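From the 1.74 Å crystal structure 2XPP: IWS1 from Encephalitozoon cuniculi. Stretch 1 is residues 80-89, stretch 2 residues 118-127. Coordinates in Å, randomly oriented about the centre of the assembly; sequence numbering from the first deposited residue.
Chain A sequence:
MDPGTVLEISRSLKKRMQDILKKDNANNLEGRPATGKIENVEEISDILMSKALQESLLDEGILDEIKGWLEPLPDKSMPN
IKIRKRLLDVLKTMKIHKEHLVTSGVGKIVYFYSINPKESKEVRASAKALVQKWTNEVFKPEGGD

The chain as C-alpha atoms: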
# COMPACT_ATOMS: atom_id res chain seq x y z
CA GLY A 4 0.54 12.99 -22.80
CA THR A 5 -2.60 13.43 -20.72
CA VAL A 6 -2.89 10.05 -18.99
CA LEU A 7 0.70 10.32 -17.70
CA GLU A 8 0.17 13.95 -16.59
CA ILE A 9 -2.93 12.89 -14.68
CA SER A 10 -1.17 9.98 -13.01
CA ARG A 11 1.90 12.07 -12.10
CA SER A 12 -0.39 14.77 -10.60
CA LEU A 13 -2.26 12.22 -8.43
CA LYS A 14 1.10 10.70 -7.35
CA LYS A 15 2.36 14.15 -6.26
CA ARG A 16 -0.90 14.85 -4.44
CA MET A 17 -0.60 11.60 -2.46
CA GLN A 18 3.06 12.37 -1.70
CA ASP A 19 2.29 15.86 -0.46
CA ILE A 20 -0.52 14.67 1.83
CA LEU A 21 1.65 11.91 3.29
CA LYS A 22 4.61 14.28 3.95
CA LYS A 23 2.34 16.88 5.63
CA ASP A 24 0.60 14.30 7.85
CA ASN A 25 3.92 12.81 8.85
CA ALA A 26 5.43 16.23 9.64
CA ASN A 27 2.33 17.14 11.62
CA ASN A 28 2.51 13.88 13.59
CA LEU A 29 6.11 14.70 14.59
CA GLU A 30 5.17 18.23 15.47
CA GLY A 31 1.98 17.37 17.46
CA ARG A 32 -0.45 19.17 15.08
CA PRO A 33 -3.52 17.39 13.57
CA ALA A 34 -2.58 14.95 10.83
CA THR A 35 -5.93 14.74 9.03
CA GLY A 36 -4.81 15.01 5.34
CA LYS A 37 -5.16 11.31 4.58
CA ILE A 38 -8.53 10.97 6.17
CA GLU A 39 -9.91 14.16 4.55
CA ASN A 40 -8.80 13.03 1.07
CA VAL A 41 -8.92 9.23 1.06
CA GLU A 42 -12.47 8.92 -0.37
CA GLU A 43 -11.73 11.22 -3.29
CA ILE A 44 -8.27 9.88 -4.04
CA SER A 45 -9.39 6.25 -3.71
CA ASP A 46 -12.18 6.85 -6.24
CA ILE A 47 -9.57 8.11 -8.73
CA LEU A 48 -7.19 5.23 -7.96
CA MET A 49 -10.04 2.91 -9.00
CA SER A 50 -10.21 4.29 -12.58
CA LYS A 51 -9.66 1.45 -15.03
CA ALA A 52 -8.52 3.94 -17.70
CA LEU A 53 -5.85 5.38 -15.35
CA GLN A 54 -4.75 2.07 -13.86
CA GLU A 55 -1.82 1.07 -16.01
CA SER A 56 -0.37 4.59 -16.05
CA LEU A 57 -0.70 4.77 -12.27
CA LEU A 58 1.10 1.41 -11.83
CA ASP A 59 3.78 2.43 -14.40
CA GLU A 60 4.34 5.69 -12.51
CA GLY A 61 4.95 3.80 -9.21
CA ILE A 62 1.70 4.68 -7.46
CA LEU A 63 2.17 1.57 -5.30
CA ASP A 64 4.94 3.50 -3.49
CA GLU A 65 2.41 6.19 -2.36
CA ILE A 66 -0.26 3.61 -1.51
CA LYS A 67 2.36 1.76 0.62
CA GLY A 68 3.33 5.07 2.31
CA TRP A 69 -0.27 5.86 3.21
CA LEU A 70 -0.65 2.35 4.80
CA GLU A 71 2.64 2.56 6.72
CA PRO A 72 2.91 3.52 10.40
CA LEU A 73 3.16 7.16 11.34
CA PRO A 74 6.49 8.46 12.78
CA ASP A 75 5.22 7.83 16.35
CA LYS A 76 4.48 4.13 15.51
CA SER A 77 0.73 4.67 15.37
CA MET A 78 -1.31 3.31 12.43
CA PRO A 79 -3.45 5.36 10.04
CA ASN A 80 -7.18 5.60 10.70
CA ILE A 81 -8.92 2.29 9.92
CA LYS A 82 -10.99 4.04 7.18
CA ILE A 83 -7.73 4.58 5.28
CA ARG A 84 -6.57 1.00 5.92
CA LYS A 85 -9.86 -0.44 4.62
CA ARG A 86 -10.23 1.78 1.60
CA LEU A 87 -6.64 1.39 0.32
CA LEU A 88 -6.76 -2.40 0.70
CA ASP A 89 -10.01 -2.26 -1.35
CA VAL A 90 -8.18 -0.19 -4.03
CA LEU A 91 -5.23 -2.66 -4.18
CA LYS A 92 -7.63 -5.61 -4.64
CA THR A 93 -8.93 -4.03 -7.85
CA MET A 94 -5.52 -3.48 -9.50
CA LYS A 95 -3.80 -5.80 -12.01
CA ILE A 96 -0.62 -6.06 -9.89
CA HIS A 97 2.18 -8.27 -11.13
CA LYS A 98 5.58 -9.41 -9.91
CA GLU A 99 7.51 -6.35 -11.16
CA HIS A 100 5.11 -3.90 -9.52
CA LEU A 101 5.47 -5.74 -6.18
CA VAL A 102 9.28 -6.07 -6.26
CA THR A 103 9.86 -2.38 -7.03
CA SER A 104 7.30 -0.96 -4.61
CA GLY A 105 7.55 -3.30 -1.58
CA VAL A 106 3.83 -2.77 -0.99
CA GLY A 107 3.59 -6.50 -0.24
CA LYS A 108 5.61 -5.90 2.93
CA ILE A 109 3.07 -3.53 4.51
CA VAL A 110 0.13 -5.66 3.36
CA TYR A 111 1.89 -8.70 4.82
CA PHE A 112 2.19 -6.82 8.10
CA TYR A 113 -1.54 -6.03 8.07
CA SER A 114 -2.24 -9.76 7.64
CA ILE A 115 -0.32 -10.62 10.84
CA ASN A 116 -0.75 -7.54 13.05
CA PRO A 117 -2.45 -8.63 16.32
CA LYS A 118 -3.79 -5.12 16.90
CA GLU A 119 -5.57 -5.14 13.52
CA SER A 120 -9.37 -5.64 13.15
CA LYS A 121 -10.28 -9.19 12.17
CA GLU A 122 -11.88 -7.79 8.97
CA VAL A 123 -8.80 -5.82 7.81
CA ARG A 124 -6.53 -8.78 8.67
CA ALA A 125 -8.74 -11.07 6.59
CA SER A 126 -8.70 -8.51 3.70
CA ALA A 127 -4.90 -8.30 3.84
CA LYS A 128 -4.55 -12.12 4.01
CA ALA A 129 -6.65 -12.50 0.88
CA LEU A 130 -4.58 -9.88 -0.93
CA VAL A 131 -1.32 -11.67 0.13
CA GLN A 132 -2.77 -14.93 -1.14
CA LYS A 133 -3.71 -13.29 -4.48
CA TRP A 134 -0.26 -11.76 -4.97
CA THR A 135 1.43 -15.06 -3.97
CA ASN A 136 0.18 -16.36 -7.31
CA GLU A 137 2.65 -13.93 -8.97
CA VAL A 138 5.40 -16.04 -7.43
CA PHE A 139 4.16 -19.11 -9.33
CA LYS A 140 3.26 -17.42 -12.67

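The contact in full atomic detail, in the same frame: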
# COMPACT_ATOMS: atom_id res chain seq x y z
N ASN A 80 -5.77 5.86 10.42
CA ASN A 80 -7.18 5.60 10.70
C ASN A 80 -7.69 4.41 9.89
O ASN A 80 -7.32 4.25 8.71
CB ASN A 80 -7.99 6.85 10.34
CG ASN A 80 -9.39 6.76 10.76
OD1 ASN A 80 -10.17 5.94 10.26
ND2 ASN A 80 -9.77 7.64 11.72
N ILE A 81 -8.48 3.56 10.54
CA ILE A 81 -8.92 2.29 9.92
C ILE A 81 -9.68 2.56 8.59
O ILE A 81 -9.75 1.69 7.68
CB ILE A 81 -9.76 1.43 10.92
CG1 ILE A 81 -9.81 -0.05 10.44
CG2 ILE A 81 -11.14 2.02 11.14
CD1 ILE A 81 -10.49 -0.97 11.36
N LYS A 82 -10.27 3.75 8.46
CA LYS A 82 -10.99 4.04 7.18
C LYS A 82 -10.01 4.07 6.01
O LYS A 82 -10.31 3.58 4.90
CB LYS A 82 -11.79 5.33 7.29
CG LYS A 82 -12.32 5.82 5.94
CD LYS A 82 -13.35 6.90 6.17
CE LYS A 82 -13.49 7.83 4.97
NZ LYS A 82 -12.73 9.15 5.19
N ILE A 83 -8.81 4.61 6.25
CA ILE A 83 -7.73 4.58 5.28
C ILE A 83 -7.23 3.17 4.97
O ILE A 83 -7.07 2.78 3.78
CB ILE A 83 -6.54 5.45 5.74
CG1 ILE A 83 -7.05 6.88 6.02
CG2 ILE A 83 -5.37 5.33 4.72
CD1 ILE A 83 -6.16 7.61 7.04
N ARG A 84 -7.03 2.39 6.03
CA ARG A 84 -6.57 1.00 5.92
C ARG A 84 -7.56 0.22 5.05
O ARG A 84 -7.14 -0.48 4.10
CB ARG A 84 -6.44 0.38 7.30
CG ARG A 84 -5.42 1.19 8.13
CD ARG A 84 -4.82 0.44 9.30
NE ARG A 84 -5.71 -0.32 10.18
CZ ARG A 84 -6.17 0.13 11.36
NH1 ARG A 84 -5.92 1.37 11.74
NH2 ARG A 84 -6.92 -0.64 12.15
N LYS A 85 -8.83 0.33 5.37
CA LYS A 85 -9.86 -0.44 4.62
C LYS A 85 -9.92 -0.00 3.17
O LYS A 85 -9.91 -0.85 2.25
CB LYS A 85 -11.22 -0.26 5.26
CG LYS A 85 -11.28 -1.06 6.52
CD LYS A 85 -12.65 -0.90 7.11
CE LYS A 85 -12.75 -1.86 8.25
NZ LYS A 85 -14.12 -1.78 8.83
N ARG A 86 -9.98 1.30 2.95
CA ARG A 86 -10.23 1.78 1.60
C ARG A 86 -9.05 1.50 0.64
O ARG A 86 -9.28 1.10 -0.48
CB ARG A 86 -10.51 3.24 1.62
CG ARG A 86 -10.86 3.75 0.26
CD ARG A 86 -12.28 3.27 -0.16
NE ARG A 86 -12.57 3.85 -1.46
CZ ARG A 86 -13.23 3.27 -2.45
NH1 ARG A 86 -13.71 2.04 -2.31
NH2 ARG A 86 -13.40 3.94 -3.58
N LEU A 87 -7.83 1.68 1.13
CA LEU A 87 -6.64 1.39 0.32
C LEU A 87 -6.48 -0.09 0.05
O LEU A 87 -6.01 -0.46 -1.02
CB LEU A 87 -5.34 2.02 0.84
CG LEU A 87 -5.39 3.56 0.71
CD1 LEU A 87 -4.07 4.08 1.25
CD2 LEU A 87 -5.62 4.01 -0.74
N LEU A 88 -6.84 -0.96 0.99
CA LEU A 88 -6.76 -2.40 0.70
C LEU A 88 -7.80 -2.72 -0.38
O LEU A 88 -7.55 -3.54 -1.25
CB LEU A 88 -7.05 -3.27 1.93
CG LEU A 88 -5.91 -3.30 2.96
CD1 LEU A 88 -6.32 -4.24 4.05
CD2 LEU A 88 -4.53 -3.72 2.40
N ASP A 89 -8.97 -2.08 -0.31
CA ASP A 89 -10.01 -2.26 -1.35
C ASP A 89 -9.48 -1.83 -2.73
O ASP A 89 -9.74 -2.55 -3.75
CB ASP A 89 -11.26 -1.43 -0.98
CG ASP A 89 -12.38 -1.53 -2.01
OD1 ASP A 89 -12.69 -2.65 -2.50
OD2 ASP A 89 -12.99 -0.46 -2.28
N LYS A 118 -2.96 -6.28 16.63
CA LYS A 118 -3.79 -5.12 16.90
C LYS A 118 -4.83 -4.83 15.82
O LYS A 118 -5.73 -4.01 16.03
CB LYS A 118 -2.93 -3.87 17.14
CG LYS A 118 -2.17 -3.80 18.47
CD LYS A 118 -1.55 -2.39 18.63
CE LYS A 118 -2.40 -1.50 19.57
NZ LYS A 118 -2.51 -0.06 19.14
N GLU A 119 -4.69 -5.45 14.65
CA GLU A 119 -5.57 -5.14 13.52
C GLU A 119 -7.01 -5.72 13.70
O GLU A 119 -7.19 -6.72 14.41
CB GLU A 119 -4.88 -5.61 12.22
CG GLU A 119 -5.63 -5.20 10.96
CD GLU A 119 -5.89 -3.70 10.91
OE1 GLU A 119 -7.03 -3.27 11.19
OE2 GLU A 119 -4.93 -2.96 10.62
N SER A 120 -8.02 -5.07 13.12
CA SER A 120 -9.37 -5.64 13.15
C SER A 120 -9.35 -6.96 12.39
O SER A 120 -8.59 -7.12 11.42
CB SER A 120 -10.45 -4.69 12.59
OG SER A 120 -10.51 -4.70 11.17
N LYS A 121 -10.15 -7.90 12.84
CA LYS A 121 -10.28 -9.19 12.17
C LYS A 121 -10.60 -9.01 10.68
O LYS A 121 -10.01 -9.68 9.85
CB LYS A 121 -11.33 -10.09 12.85
CG LYS A 121 -11.03 -10.44 14.31
CD LYS A 121 -11.87 -11.62 14.77
CE LYS A 121 -11.75 -11.90 16.27
NZ LYS A 121 -10.33 -12.14 16.66
N GLU A 122 -11.49 -8.07 10.36
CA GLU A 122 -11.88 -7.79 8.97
C GLU A 122 -10.71 -7.32 8.09
O GLU A 122 -10.52 -7.83 7.00
CB GLU A 122 -13.02 -6.74 8.91
CG GLU A 122 -13.51 -6.42 7.46
CD GLU A 122 -14.22 -5.02 7.25
OE1 GLU A 122 -15.11 -4.61 8.07
OE2 GLU A 122 -13.89 -4.37 6.23
N VAL A 123 -9.96 -6.32 8.56
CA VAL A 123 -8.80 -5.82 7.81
C VAL A 123 -7.74 -6.92 7.67
O VAL A 123 -7.19 -7.12 6.59
CB VAL A 123 -8.23 -4.56 8.45
CG1 VAL A 123 -6.94 -4.11 7.77
CG2 VAL A 123 -9.28 -3.43 8.28
N ARG A 124 -7.46 -7.64 8.77
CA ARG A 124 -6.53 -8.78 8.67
C ARG A 124 -6.95 -9.78 7.60
O ARG A 124 -6.13 -10.21 6.80
CB ARG A 124 -6.44 -9.52 10.00
CG ARG A 124 -5.52 -8.85 10.92
CD ARG A 124 -4.59 -9.89 11.58
NE ARG A 124 -5.36 -10.74 12.45
CZ ARG A 124 -6.11 -10.26 13.44
NH1 ARG A 124 -6.13 -8.96 13.66
NH2 ARG A 124 -6.82 -11.08 14.19
N ALA A 125 -8.24 -10.16 7.61
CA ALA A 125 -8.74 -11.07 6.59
C ALA A 125 -8.60 -10.47 5.18
O ALA A 125 -8.25 -11.20 4.22
CB ALA A 125 -10.19 -11.43 6.89
N SER A 126 -8.89 -9.18 5.02
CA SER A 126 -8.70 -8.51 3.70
C SER A 126 -7.25 -8.58 3.25
O SER A 126 -6.97 -8.90 2.10
CB SER A 126 -9.17 -7.04 3.67
OG SER A 126 -10.58 -7.03 3.84
N ALA A 127 -6.32 -8.28 4.16
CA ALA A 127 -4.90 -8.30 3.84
C ALA A 127 -4.45 -9.74 3.48
O ALA A 127 -3.64 -9.93 2.59
CB ALA A 127 -4.08 -7.78 5.05
O HOH W 1 -13.18 -3.85 10.72

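The two stretches pack as neighbouring helices running in nearly the same direction, their axes 25° apart and 10.3 Å at closest approach. N80 caps the first helix, its OD1 accepting from K82 N at 2.8 Å, and lies beyond reach of stretch 2. One residue on, I81 extends a fully trans side chain over the start of the second helix: its CG1 lies 4.0 Å from V123 CG2, and its CD1 3.7 Å from S120 OG, the hydroxyl that caps V123 N.

The CA-to-CB bond of R84 points toward stretch 2, and its guanidinium forms a two-pronged salt bridge with E119. R84 NH2 donates to E119 OE1 at 2.8 Å, whereas the bond from R84 NE to E119 OE2, also 2.8 Å, is weak. E119 OE1 additionally accepts from S120 N (2.8 Å), so the buried carboxylate ties the arginine to the backbone leading into the helix.

K85 leaves its helix sideways, but its extended chain lays CG against V123 CG2 (3.6 Å) and carries NZ to E122 OE1 (3.1 Å), a salt bridge at the more exposed margin. The O of water 1 lies 3.0 Å from K85 NZ and 2.8 Å from S120 OG, linking the two.

A turn later, buried L88 closes the apolar seam, its CD1 3.8 Å from V123 CG1 and 4.3 Å from A127 CB.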